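Local coordinates for enoyl-CoA hydratase, EchA3 (Mycobacterium marinum M, PDB 3R6H), which probably acts as a lyase in lipid metabolism and belongs to the enoyl-CoA hydratase/isomerase (crotonase-like) family, at residues L200-Q203 and A204-T208. Residues are numbered along the deposited sequence; the frame is centred on the assembly and turned at random.
Sequences LNQQ and AHNAT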
ATOM      1  N   LEU A 200      26.002  -2.711  -2.706  1.00 12.24           N
ATOM      2  CA  LEU A 200      25.432  -2.551  -1.397  1.00 11.77           C
ATOM      3  C   LEU A 200      26.097  -3.560  -0.462  1.00 11.61           C
ATOM      4  O   LEU A 200      26.661  -4.548  -0.910  1.00 11.81           O
ATOM      5  CB  LEU A 200      23.925  -2.828  -1.436  1.00 10.68           C
ATOM      6  CG  LEU A 200      23.082  -1.920  -2.331  1.00  9.72           C
ATOM      7  CD1 LEU A 200      21.660  -2.502  -2.443  1.00 12.04           C
ATOM      8  CD2 LEU A 200      23.056  -0.494  -1.760  1.00 10.92           C
ATOM      9  N   ASN A 201      26.038  -3.280   0.823  1.00 12.69           N
ATOM     10  CA  ASN A 201      26.567  -4.221   1.818  1.00 12.44           C
ATOM     11  C   ASN A 201      25.679  -5.454   1.843  1.00 11.68           C
ATOM     12  O   ASN A 201      24.476  -5.343   2.127  1.00 10.71           O
ATOM     13  CB  ASN A 201      26.588  -3.589   3.180  1.00 12.58           C
ATOM     14  CG  ASN A 201      27.194  -4.497   4.210  1.00 14.66           C
ATOM     15  OD1 ASN A 201      26.479  -5.219   4.903  1.00 11.48           O
ATOM     16  ND2 ASN A 201      28.549  -4.464   4.323  1.00 15.99           N
ATOM     17  N   GLN A 202      26.254  -6.618   1.532  1.00 11.56           N
ATOM     18  CA  GLN A 202      25.448  -7.825   1.351  1.00 11.71           C
ATOM     19  C   GLN A 202      24.735  -8.215   2.646  1.00 11.78           C
ATOM     20  O   GLN A 202      23.524  -8.544   2.648  1.00 10.43           O
ATOM     21  CB  GLN A 202      26.335  -9.001   0.884  1.00 12.02           C
ATOM     22  CG  GLN A 202      25.577 -10.330   0.733  1.00 11.56           C
ATOM     23  CD  GLN A 202      25.444 -11.082   2.046  1.00 12.25           C
ATOM     24  OE1 GLN A 202      26.446 -11.254   2.772  1.00 12.45           O
ATOM     25  NE2 GLN A 202      24.235 -11.564   2.357  1.00 11.94           N
ATOM     26  N   GLN A 203      25.502  -8.211   3.743  1.00 12.47           N
ATOM     27  CA  GLN A 203      24.987  -8.600   5.055  1.00 12.09           C
ATOM     28  C   GLN A 203      23.785  -7.722   5.481  1.00 11.25           C
ATOM     29  O   GLN A 203      22.730  -8.242   5.898  1.00 10.30           O
ATOM     30  CB  GLN A 203      26.114  -8.541   6.095  1.00 12.69           C
ATOM     31  CG  GLN A 203      25.606  -8.799   7.527  1.00 14.74           C
ATOM     32  CD  GLN A 203      26.737  -9.048   8.517  1.00 19.37           C
ATOM     33  OE1 GLN A 203      27.909  -9.082   8.146  1.00 23.90           O
ATOM     34  NE2 GLN A 203      26.388  -9.210   9.767  1.00 21.56           N
ATOM     35  N   ALA A 204      23.936  -6.399   5.356  1.00 11.21           N
ATOM     36  CA  ALA A 204      22.859  -5.478   5.682  1.00 11.10           C
ATOM     37  C   ALA A 204      21.671  -5.613   4.724  1.00  9.86           C
ATOM     38  O   ALA A 204      20.510  -5.551   5.156  1.00 10.47           O
ATOM     39  CB  ALA A 204      23.357  -4.031   5.721  1.00 10.85           C
ATOM     40  N   HIS A 205      21.948  -5.838   3.450  1.00  9.72           N
ATOM     41  CA  HIS A 205      20.894  -6.093   2.466  1.00  8.46           C
ATOM     42  C   HIS A 205      20.026  -7.300   2.838  1.00  9.37           C
ATOM     43  O   HIS A 205      18.806  -7.212   2.859  1.00  8.67           O
ATOM     44  CB  HIS A 205      21.479  -6.265   1.057  1.00  8.13           C
ATOM     45  CG  HIS A 205      20.502  -6.823   0.065  1.00  8.43           C
ATOM     46  ND1 HIS A 205      19.438  -6.086  -0.411  1.00  6.88           N
ATOM     47  CD2 HIS A 205      20.385  -8.058  -0.493  1.00  8.22           C
ATOM     48  CE1 HIS A 205      18.721  -6.844  -1.235  1.00  8.70           C
ATOM     49  NE2 HIS A 205      19.284  -8.042  -1.305  1.00  8.75           N
ATOM     50  N   ASN A 206      20.674  -8.420   3.153  1.00  9.49           N
ATOM     51  CA  ASN A 206      19.978  -9.632   3.484  1.00  9.48           C
ATOM     52  C   ASN A 206      19.232  -9.484   4.796  1.00  9.75           C
ATOM     53  O   ASN A 206      18.058  -9.797   4.856  1.00 10.94           O
ATOM     54  CB  ASN A 206      20.991 -10.808   3.492  1.00  9.79           C
ATOM     55  CG  ASN A 206      20.335 -12.160   3.654  1.00 11.40           C
ATOM     56  OD1 ASN A 206      19.190 -12.380   3.235  1.00 10.67           O
ATOM     57  ND2 ASN A 206      21.069 -13.096   4.267  1.00 11.06           N
ATOM     58  N   ALA A 207      19.890  -8.953   5.837  1.00 10.20           N
ATOM     59  CA  ALA A 207      19.229  -8.774   7.126  1.00  9.72           C
ATOM     60  C   ALA A 207      17.974  -7.896   6.978  1.00 10.22           C
ATOM     61  O   ALA A 207      16.912  -8.195   7.517  1.00  9.60           O
ATOM     62  CB  ALA A 207      20.183  -8.171   8.127  1.00 10.91           C
ATOM     63  N   THR A 208      18.092  -6.869   6.156  1.00  9.37           N
ATOM     64  CA  THR A 208      17.011  -5.902   5.986  1.00  9.01           C
ATOM     65  C   THR A 208      15.874  -6.427   5.121  1.00  8.85           C
ATOM     66  O   THR A 208      14.696  -6.265   5.482  1.00  8.80           O
ATOM     67  CB  THR A 208      17.565  -4.581   5.425  1.00 10.51           C
ATOM     68  OG1 THR A 208      18.545  -4.071   6.323  1.00  9.79           O
ATOM     69  CG2 THR A 208      16.472  -3.555   5.243  1.00  8.04           C
TER
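An N-cap opens helix 202-211 of this crotonase-like fold, where the side chain of Asn201 accepts from the backbone of Ala204. Asparagine suits the cap because its short amide folds back on the helix end: with CG anti to the backbone N (chi1 -177°), OD1 takes a nearly straight bond from Ala204 N at 2.8 Å, the donor lying in the carbonyl plane of the side chain. The same OD1 rests 3.4 Å from Ala204 CB, and this small methyl packs against Met137 of the second subunit. Regular helical bonds follow, His205 N to Asn201 O at 2.9 Å and then Asn206 N to Gln202 O and Ala207 N to Gln203 O. Gln202 and Asn206, one turn apart, run side by side with their amide planes 42° apart. Gln202 bends at its second torsion, bringing NE2 to 3.5 Å from Asn206 CB, while that NE2 donates to Pro95 O. Histidine suits its buried place by offering two ring nitrogens: ND1 of His205 bonds Gly161 O of the second subunit, whereas NE2 bonds Lys209 NZ one turn on in its own helix. Thr208, also buried, has a beta-hydroxyl short enough to reach back four residues: OG1 donates to Ala204 O at 2.7 Å, from the face of that carbonyl opposite to Thr208 N.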